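PDB 2QAS: stringent starvation protein B from Caulobacter vibrioides, which probably acts as an adaptor that captures ssrA-tagged proteins and delivers them to ClpX for degradation. Local coordinates for residues A[27-32]-A[105-110]; A[46-51]-A[71-76]; A[79-84]-A[93-98]. All blocks are in the same frame, centred on the assembly; numbering follows the deposited sequence.

Contact 1: residues A[27-32]-A[105-110]; sequences VVKAAL and VPYAAL
Helix 16-35 packs against the turn that joins strand 99-106 to strand 110-115, with Val28, Lys29 and Leu32 of the helix closing round Tyr107 of the turn and Leu110, which opens strand 110-115. This is helix-on-turn packing in the core of the SspB fold. The turn is held by two backbone bonds, Ala109 N to Pro106 O and Leu110 N to Tyr107 O, and it presents the aromatic ring and the leucine to the helix.

Tyr107 has the largest share of the contact and meets all three helix residues. Its CG stands anti to the carbonyl carbon (chi1 -60°), and its ring lies across the Lys29 side chain at about a right angle. Lys29 CB sits over one face, 4.0 Å from the ring centroid and 17° off the normal, a CH-pi contact. Lys29 CG lies 4.0 Å from Tyr107 CZ, and the extended chain then carries the ammonium away to a salt bridge with Glu87. A lysine suits this place because its methylenes can cover the ring while its charge is met at the periphery. Tyrosine suits the turn, giving an apolar ring to the helix and a hydroxyl that hydrogen-bonds to Gly86 O.

Small apolar residues on other parts of the helix serve the dimer: Val27, Ala30 and Ala31 pack on Ala23, Met19 and Met14 of the second subunit. Val28 CG1 comes obliquely to the tyrosine, 4.5 Å from Tyr107 CD2; Val28 also faces Leu110, though how closely those two pack is doubtful. Leu32 approaches differently, sliding past the tyrosine in the opposite direction so that a methyl lies in the ring plane at its edge, Leu32 CD1 being 3.9 Å from Tyr107 CE2.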
loop_
_atom_site.group_PDB
_atom_site.type_symbol
_atom_site.label_atom_id
_atom_site.label_comp_id
_atom_site.label_asym_id
_atom_site.label_seq_id
_atom_site.Cartn_x
_atom_site.Cartn_y
_atom_site.Cartn_z
ATOM N N VAL A 27 3.656 -1.586 4.212
ATOM C CA VAL A 27 4.112 -0.699 5.284
ATOM C C VAL A 27 5.018 -1.510 6.213
ATOM O O VAL A 27 5.996 -0.997 6.761
ATOM C CB VAL A 27 2.931 -0.126 6.105
ATOM C CG1 VAL A 27 3.457 0.644 7.311
ATOM C CG2 VAL A 27 2.096 0.797 5.241
ATOM N N VAL A 28 4.684 -2.784 6.382
ATOM C CA VAL A 28 5.481 -3.662 7.225
ATOM C C VAL A 28 6.861 -3.786 6.598
ATOM O O VAL A 28 7.880 -3.644 7.268
ATOM C CB VAL A 28 4.838 -5.052 7.332
ATOM C CG1 VAL A 28 5.727 -5.975 8.142
ATOM C CG2 VAL A 28 3.448 -4.927 7.976
ATOM N N LYS A 29 6.888 -4.040 5.299
ATOM C CA LYS A 29 8.146 -4.167 4.583
ATOM C C LYS A 29 8.981 -2.901 4.669
ATOM O O LYS A 29 10.200 -2.955 4.836
ATOM C CB LYS A 29 7.867 -4.488 3.128
ATOM C CG LYS A 29 9.052 -4.348 2.222
ATOM C CD LYS A 29 8.641 -4.815 0.853
ATOM C CE LYS A 29 9.708 -4.557 -0.178
ATOM N NZ LYS A 29 9.135 -4.840 -1.521
ATOM N N ALA A 30 8.333 -1.753 4.554
ATOM C CA ALA A 30 9.068 -0.499 4.625
ATOM C C ALA A 30 9.581 -0.247 6.043
ATOM O O ALA A 30 10.667 0.301 6.221
ATOM C CB ALA A 30 8.197 0.648 4.162
ATOM N N ALA A 31 8.805 -0.652 7.048
ATOM C CA ALA A 31 9.200 -0.492 8.446
ATOM C C ALA A 31 10.387 -1.416 8.758
ATOM O O ALA A 31 11.311 -1.036 9.487
ATOM C CB ALA A 31 8.026 -0.819 9.361
ATOM N N LEU A 32 10.364 -2.626 8.206
ATOM C CA LEU A 32 11.458 -3.565 8.423
ATOM C C LEU A 32 12.749 -3.118 7.735
ATOM O O LEU A 32 13.826 -3.560 8.106
ATOM C CB LEU A 32 11.072 -4.974 7.949
ATOM C CG LEU A 32 10.020 -5.666 8.826
ATOM C CD1 LEU A 32 9.623 -6.998 8.244
ATOM C CD2 LEU A 32 10.576 -5.859 10.219
ATOM N N VAL A 105 10.001 -15.169 6.940
ATOM C CA VAL A 105 8.565 -14.948 6.897
ATOM C C VAL A 105 8.152 -14.120 5.691
ATOM O O VAL A 105 8.704 -13.045 5.447
ATOM C CB VAL A 105 8.092 -14.235 8.182
ATOM C CG1 VAL A 105 6.587 -14.019 8.137
ATOM C CG2 VAL A 105 8.492 -15.056 9.398
ATOM N N PRO A 106 7.187 -14.622 4.901
ATOM C CA PRO A 106 6.758 -13.848 3.733
ATOM C C PRO A 106 5.826 -12.756 4.234
ATOM O O PRO A 106 5.172 -12.919 5.267
ATOM C CB PRO A 106 6.015 -14.882 2.877
ATOM C CG PRO A 106 6.574 -16.195 3.329
ATOM C CD PRO A 106 6.675 -16.000 4.820
ATOM N N TYR A 107 5.766 -11.636 3.528
ATOM C CA TYR A 107 4.866 -10.585 3.963
ATOM C C TYR A 107 3.429 -11.073 3.829
ATOM O O TYR A 107 2.532 -10.589 4.513
ATOM C CB TYR A 107 5.113 -9.322 3.152
ATOM C CG TYR A 107 6.530 -8.837 3.327
ATOM C CD1 TYR A 107 7.449 -8.919 2.287
ATOM C CD2 TYR A 107 6.972 -8.354 4.563
ATOM C CE1 TYR A 107 8.778 -8.534 2.469
ATOM C CE2 TYR A 107 8.296 -7.968 4.755
ATOM C CZ TYR A 107 9.194 -8.063 3.706
ATOM O OH TYR A 107 10.510 -7.706 3.888
ATOM N N ALA A 108 3.228 -12.063 2.965
ATOM C CA ALA A 108 1.910 -12.638 2.744
ATOM C C ALA A 108 1.425 -13.395 3.984
ATOM O O ALA A 108 0.220 -13.503 4.230
ATOM C CB ALA A 108 1.951 -13.577 1.552
ATOM N N ALA A 109 2.360 -13.917 4.771
ATOM C CA ALA A 109 1.990 -14.668 5.963
ATOM C C ALA A 109 1.544 -13.766 7.114
ATOM O O ALA A 109 0.886 -14.224 8.039
ATOM C CB ALA A 109 3.145 -15.541 6.395
ATOM N N LEU A 110 1.887 -12.485 7.044
ATOM C CA LEU A 110 1.529 -11.539 8.095
ATOM C C LEU A 110 0.044 -11.418 8.368
ATOM O O LEU A 110 -0.773 -11.468 7.449
ATOM C CB LEU A 110 2.071 -10.155 7.761
ATOM C CG LEU A 110 3.452 -9.826 8.314
ATOM C CD1 LEU A 110 4.435 -10.939 8.003
ATOM C CD2 LEU A 110 3.899 -8.518 7.704
#

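Contact 2: residues A[46-51]-A[71-76]; sequences HLYITF and EMTIVL
Residues 47-51 and 71-76 pair as neighbouring antiparallel strands of a four-stranded sheet, from Leu47 with Leu76 to Phe51 with Met72. In each hydrogen-bonded pair both amides and both carbonyls are used. Leu76 N reaches Leu47 O at 2.8 Å, and Ile49 N meets Ile74 O at 2.9 Å. Phe51 N to Met72 O is fairly straight (163° at the hydrogen), but the return bond, Met72 N to Phe51 O, is more bent at 132°.

Tyr48 and Thr50 turn their backbones the other way, to bonds with strand 110-115. The backbones of Thr73 and Val75 face the outer edge, where a bound peptide takes backbone bonds from Thr73 and a polar side chain of the peptide bonds Val75 N. Strand 71-76 is thus bonded to strand 47-52 on one side and to the peptide on the other.

Beta-branched residues suit these extended backbones, and two of them are polar partners: Thr50 OG1 and Thr73 OG1 share a 2.9 Å hydrogen bond, in which either of the two buried hydroxyls could be the donor. Glu71 OE1 is bonded to Thr111 OG1, and His46 ND1 to Pro44 O. On the face of the threonines, Val75 CG2 lies over the Tyr48 ring, 3.9 Å from its centroid.

The other face is apolar. Ile49, Ile74 and Leu76 fill it, and Phe51 lies alongside Met72, with Met72 CB over the ring. The sulfur approaches obliquely in a Met-aromatic contact, Met72 SD lying 3.9 Å from Phe51 CZ.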
loop_
_atom_site.group_PDB
_atom_site.type_symbol
_atom_site.label_atom_id
_atom_site.label_comp_id
_atom_site.label_asym_id
_atom_site.label_seq_id
_atom_site.Cartn_x
_atom_site.Cartn_y
_atom_site.Cartn_z
ATOM N N HIS A 46 9.648 -0.010 18.326
ATOM C CA HIS A 46 9.925 -1.437 18.267
ATOM C C HIS A 46 8.713 -2.099 17.625
ATOM O O HIS A 46 7.615 -1.535 17.649
ATOM C CB HIS A 46 10.232 -2.028 19.650
ATOM C CG HIS A 46 9.199 -1.744 20.693
ATOM N ND1 HIS A 46 8.970 -0.478 21.191
ATOM C CD2 HIS A 46 8.364 -2.571 21.365
ATOM C CE1 HIS A 46 8.037 -0.538 22.124
ATOM N NE2 HIS A 46 7.653 -1.796 22.250
ATOM N N LEU A 47 8.893 -3.287 17.052
ATOM C CA LEU A 47 7.783 -3.926 16.355
ATOM C C LEU A 47 7.313 -5.285 16.839
ATOM O O LEU A 47 8.091 -6.092 17.319
ATOM C CB LEU A 47 8.119 -4.039 14.858
ATOM C CG LEU A 47 8.830 -2.836 14.214
ATOM C CD1 LEU A 47 9.121 -3.123 12.756
ATOM C CD2 LEU A 47 7.973 -1.585 14.340
ATOM N N TYR A 48 6.015 -5.518 16.690
ATOM C CA TYR A 48 5.402 -6.788 17.027
ATOM C C TYR A 48 4.834 -7.298 15.710
ATOM O O TYR A 48 3.944 -6.679 15.130
ATOM C CB TYR A 48 4.277 -6.619 18.042
ATOM C CG TYR A 48 4.757 -6.488 19.468
ATOM C CD1 TYR A 48 5.298 -5.293 19.944
ATOM C CD2 TYR A 48 4.713 -7.584 20.335
ATOM C CE1 TYR A 48 5.790 -5.188 21.245
ATOM C CE2 TYR A 48 5.200 -7.495 21.640
ATOM C CZ TYR A 48 5.738 -6.294 22.089
ATOM O OH TYR A 48 6.226 -6.219 23.381
ATOM N N ILE A 49 5.371 -8.409 15.227
ATOM C CA ILE A 49 4.920 -8.997 13.979
ATOM C C ILE A 49 4.224 -10.319 14.268
ATOM O O ILE A 49 4.785 -11.180 14.946
ATOM C CB ILE A 49 6.109 -9.318 13.037
ATOM C CG1 ILE A 49 7.006 -8.096 12.866
ATOM C CG2 ILE A 49 5.593 -9.807 11.702
ATOM C CD1 ILE A 49 6.307 -6.942 12.280
ATOM N N THR A 50 3.010 -10.493 13.761
ATOM C CA THR A 50 2.313 -11.752 13.976
ATOM C C THR A 50 2.107 -12.403 12.620
ATOM O O THR A 50 1.710 -11.740 11.672
ATOM C CB THR A 50 0.954 -11.537 14.656
ATOM O OG1 THR A 50 1.130 -10.750 15.842
ATOM C CG2 THR A 50 0.341 -12.873 15.036
ATOM N N PHE A 51 2.393 -13.695 12.521
ATOM C CA PHE A 51 2.238 -14.405 11.255
ATOM C C PHE A 51 1.735 -15.840 11.385
ATOM O O PHE A 51 1.808 -16.462 12.453
ATOM C CB PHE A 51 3.562 -14.443 10.503
ATOM C CG PHE A 51 4.636 -15.218 11.215
ATOM C CD1 PHE A 51 5.323 -14.658 12.287
ATOM C CD2 PHE A 51 4.954 -16.514 10.814
ATOM C CE1 PHE A 51 6.312 -15.376 12.949
ATOM C CE2 PHE A 51 5.941 -17.246 11.467
ATOM C CZ PHE A 51 6.626 -16.678 12.538
ATOM N N GLU A 71 -0.618 -19.363 14.667
ATOM C CA GLU A 71 -0.095 -18.010 14.842
ATOM C C GLU A 71 1.184 -17.944 15.667
ATOM O O GLU A 71 1.433 -18.793 16.519
ATOM C CB GLU A 71 -1.149 -17.129 15.521
ATOM C CG GLU A 71 -2.446 -16.984 14.745
ATOM C CD GLU A 71 -2.332 -15.987 13.610
ATOM O OE1 GLU A 71 -2.102 -14.792 13.902
ATOM O OE2 GLU A 71 -2.471 -16.391 12.432
ATOM N N MET A 72 1.993 -16.925 15.405
ATOM C CA MET A 72 3.222 -16.721 16.159
ATOM C C MET A 72 3.592 -15.259 16.097
ATOM O O MET A 72 3.654 -14.675 15.019
ATOM C CB MET A 72 4.388 -17.556 15.613
ATOM C CG MET A 72 5.650 -17.428 16.468
ATOM S SD MET A 72 7.085 -18.445 15.975
ATOM C CE MET A 72 8.398 -17.363 16.396
ATOM N N THR A 73 3.820 -14.664 17.259
ATOM C CA THR A 73 4.212 -13.270 17.321
ATOM C C THR A 73 5.681 -13.185 17.699
ATOM O O THR A 73 6.182 -13.996 18.482
ATOM C CB THR A 73 3.390 -12.491 18.372
ATOM O OG1 THR A 73 2.011 -12.488 17.986
ATOM C CG2 THR A 73 3.875 -11.047 18.482
ATOM N N ILE A 74 6.379 -12.225 17.110
ATOM C CA ILE A 74 7.776 -12.009 17.436
ATOM C C ILE A 74 7.908 -10.530 17.684
ATOM O O ILE A 74 7.166 -9.735 17.118
ATOM C CB ILE A 74 8.748 -12.447 16.292
ATOM C CG1 ILE A 74 8.525 -11.614 15.035
ATOM C CG2 ILE A 74 8.573 -13.928 16.000
ATOM C CD1 ILE A 74 9.367 -12.085 13.870
ATOM N N VAL A 75 8.832 -10.155 18.553
ATOM C CA VAL A 75 9.035 -8.758 18.853
ATOM C C VAL A 75 10.443 -8.394 18.401
ATOM O O VAL A 75 11.394 -9.165 18.612
ATOM C CB VAL A 75 8.845 -8.484 20.372
ATOM C CG1 VAL A 75 9.787 -9.357 21.191
ATOM C CG2 VAL A 75 9.072 -7.018 20.672
ATOM N N LEU A 76 10.555 -7.244 17.735
ATOM C CA LEU A 76 11.831 -6.744 17.243
ATOM C C LEU A 76 12.134 -5.494 18.043
ATOM O O LEU A 76 11.637 -4.412 17.744
ATOM C CB LEU A 76 11.733 -6.418 15.749
ATOM C CG LEU A 76 11.406 -7.617 14.855
ATOM C CD1 LEU A 76 11.303 -7.166 13.416
ATOM C CD2 LEU A 76 12.481 -8.686 15.019
#

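Contact 3: residues A[79-84]-A[93-98]; sequences QYWDLA and TLKFGG
Trp81 and Thr93 form a hydrogen-bonded pair in the beta hairpin of strands 81-85 and 89-96, part of the three-stranded antiparallel sheet. Trp81 N bonds Thr93 O at 3.0 Å, and Thr93 N returns the bond to Trp81 O. Toward Gln79 and Lys95 the chains separate. Between Gln79 O and Lys95 N a water takes the place of a direct bond, donating to the carbonyl at 2.7 Å and accepting from the amide.

Side chains divide between the two sides of the hairpin. On one, Trp81 CG stands anti to the carbonyl carbon (chi1 -63°), and the indole extends beside the opposite strand, its edge turned to the backbone. Trp81 CE3 lies 3.4 Å from Thr93 O, near the ring plane. Lys95 crosses the indole obliquely with its extended chain, the methylenes passing the six-membered ring. Its ammonium comes neither squarely over the face nor at the edge, with Lys95 NZ 3.9 Å from Trp81 CH2. A long aliphatic chain ending in a charge suits this partly exposed side, since its methylenes can cross an aromatic ring; Lys95 also packs on an acidic side chain of the bound peptide.

Gln79 crosses Lys95 at about a right angle, bringing OE1 beside CD, while its NE2 bonds the peptide backbone. Thr93 CB lies 4.2 Å from Trp81 CB, and the threonine hydroxyl is taken by the Arg102 side chain.

Leu94 turns to the other side, toward Ile74 and Leu76 of strand 71-76, as suits an apolar residue where the hairpin meets the core. One branch reaches segment 79-84: Leu94 CD2 lies near Gln79 O and 3.5 Å from Tyr80 CB.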
loop_
_atom_site.group_PDB
_atom_site.type_symbol
_atom_site.label_atom_id
_atom_site.label_comp_id
_atom_site.label_asym_id
_atom_site.label_seq_id
_atom_site.Cartn_x
_atom_site.Cartn_y
_atom_site.Cartn_z
ATOM N N GLN A 79 16.243 -7.869 21.129
ATOM C CA GLN A 79 16.967 -9.070 20.726
ATOM C C GLN A 79 16.683 -9.649 19.353
ATOM O O GLN A 79 15.861 -10.555 19.197
ATOM C CB GLN A 79 16.765 -10.152 21.796
ATOM C CG GLN A 79 17.361 -9.768 23.157
ATOM C CD GLN A 79 17.239 -10.876 24.190
ATOM O OE1 GLN A 79 17.639 -12.008 23.941
ATOM N NE2 GLN A 79 16.690 -10.552 25.358
ATOM N N TYR A 80 17.366 -9.099 18.358
ATOM C CA TYR A 80 17.252 -9.566 16.986
ATOM C C TYR A 80 18.525 -9.193 16.246
ATOM O O TYR A 80 19.108 -8.127 16.455
ATOM C CB TYR A 80 16.034 -8.988 16.280
ATOM C CG TYR A 80 16.103 -7.517 15.957
ATOM C CD1 TYR A 80 15.697 -6.563 16.880
ATOM C CD2 TYR A 80 16.495 -7.085 14.690
ATOM C CE1 TYR A 80 15.662 -5.208 16.550
ATOM C CE2 TYR A 80 16.464 -5.742 14.350
ATOM C CZ TYR A 80 16.044 -4.805 15.281
ATOM O OH TYR A 80 15.993 -3.468 14.933
ATOM N N TRP A 81 18.954 -10.086 15.372
ATOM C CA TRP A 81 20.187 -9.891 14.650
ATOM C C TRP A 81 19.990 -10.195 13.194
ATOM O O TRP A 81 19.079 -10.943 12.821
ATOM C CB TRP A 81 21.245 -10.838 15.219
ATOM C CG TRP A 81 21.578 -10.560 16.641
ATOM C CD1 TRP A 81 22.563 -9.736 17.099
ATOM C CD2 TRP A 81 20.859 -11.018 17.802
ATOM N NE1 TRP A 81 22.499 -9.641 18.473
ATOM C CE2 TRP A 81 21.464 -10.414 18.931
ATOM C CE3 TRP A 81 19.764 -11.871 17.995
ATOM C CZ2 TRP A 81 21.013 -10.636 20.237
ATOM C CZ3 TRP A 81 19.311 -12.097 19.300
ATOM C CH2 TRP A 81 19.936 -11.479 20.404
ATOM N N ASP A 82 20.854 -9.600 12.378
ATOM C CA ASP A 82 20.858 -9.815 10.945
ATOM C C ASP A 82 19.485 -9.793 10.278
ATOM O O ASP A 82 19.119 -10.714 9.547
ATOM C CB ASP A 82 21.571 -11.135 10.675
ATOM C CG ASP A 82 22.951 -11.189 11.341
ATOM O OD1 ASP A 82 23.815 -10.324 11.021
ATOM O OD2 ASP A 82 23.178 -12.087 12.192
ATOM N N LEU A 83 18.720 -8.738 10.536
ATOM C CA LEU A 83 17.413 -8.590 9.921
ATOM C C LEU A 83 17.668 -8.345 8.431
ATOM O O LEU A 83 18.353 -7.383 8.065
ATOM C CB LEU A 83 16.685 -7.396 10.531
ATOM C CG LEU A 83 15.362 -7.003 9.883
ATOM C CD1 LEU A 83 14.413 -8.177 9.884
ATOM C CD2 LEU A 83 14.780 -5.839 10.630
ATOM N N ALA A 84 17.140 -9.218 7.580
ATOM C CA ALA A 84 17.324 -9.094 6.135
ATOM C C ALA A 84 15.969 -9.070 5.444
ATOM O O ALA A 84 15.411 -10.118 5.120
ATOM C CB ALA A 84 18.139 -10.254 5.609
ATOM N N THR A 93 17.260 -13.353 12.964
ATOM C CA THR A 93 17.740 -14.282 13.971
ATOM C C THR A 93 17.210 -13.774 15.304
ATOM O O THR A 93 17.391 -12.602 15.645
ATOM C CB THR A 93 19.261 -14.306 14.047
ATOM O OG1 THR A 93 19.787 -14.801 12.814
ATOM C CG2 THR A 93 19.718 -15.206 15.196
ATOM N N LEU A 94 16.547 -14.651 16.047
ATOM C CA LEU A 94 16.000 -14.310 17.350
ATOM C C LEU A 94 16.436 -15.400 18.348
ATOM O O LEU A 94 16.998 -16.428 17.954
ATOM C CB LEU A 94 14.476 -14.270 17.265
ATOM C CG LEU A 94 13.802 -13.339 16.255
ATOM C CD1 LEU A 94 12.299 -13.568 16.287
ATOM C CD2 LEU A 94 14.133 -11.875 16.575
ATOM N N LYS A 95 16.163 -15.193 19.632
ATOM C CA LYS A 95 16.533 -16.167 20.655
ATOM C C LYS A 95 15.328 -16.768 21.340
ATOM O O LYS A 95 14.390 -16.061 21.695
ATOM C CB LYS A 95 17.406 -15.517 21.722
ATOM C CG LYS A 95 18.844 -15.450 21.356
ATOM C CD LYS A 95 19.653 -14.828 22.468
ATOM C CE LYS A 95 21.116 -14.799 22.069
ATOM N NZ LYS A 95 21.821 -13.796 22.881
ATOM N N PHE A 96 15.361 -18.076 21.525
ATOM C CA PHE A 96 14.277 -18.784 22.194
ATOM C C PHE A 96 14.937 -19.599 23.298
ATOM O O PHE A 96 15.711 -20.523 23.020
ATOM C CB PHE A 96 13.540 -19.684 21.204
ATOM C CG PHE A 96 12.994 -18.942 20.022
ATOM C CD1 PHE A 96 13.812 -18.622 18.952
ATOM C CD2 PHE A 96 11.665 -18.524 19.996
ATOM C CE1 PHE A 96 13.316 -17.894 17.864
ATOM C CE2 PHE A 96 11.158 -17.795 18.917
ATOM C CZ PHE A 96 11.985 -17.479 17.848
ATOM N N GLY A 97 14.648 -19.234 24.547
ATOM C CA GLY A 97 15.267 -19.918 25.665
ATOM C C GLY A 97 16.776 -19.761 25.552
ATOM O O GLY A 97 17.524 -20.729 25.737
ATOM N N GLY A 98 17.216 -18.545 25.222
ATOM C CA GLY A 98 18.633 -18.257 25.081
ATOM C C GLY A 98 19.323 -18.856 23.864
ATOM O O GLY A 98 20.515 -18.615 23.655
HETATM O O HOH W 1 14.921 -12.843 20.362
#

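Contacts 1 and 2 are buried, whereas contact 3 lies at the surface. Contact 1 is packing between a helix and a turn, without hydrogen bonds between its segments; contact 2 is built on backbone bonds, with side-chain packing on both faces, apolar on one and mixed on the other; contact 3 has a single bonded pair, then a water and long polar chains. Leu32 of contact 1 joins the first two, its CD2 lying 3.5 Å from Leu76 CD1. Contacts 2 and 3 meet where Met72 CE lies 3.8 Å from Phe96 CE2. Contacts 1 and 3 share the three-stranded sheet, and contacts 2 and 3 together line the site of the bound peptide.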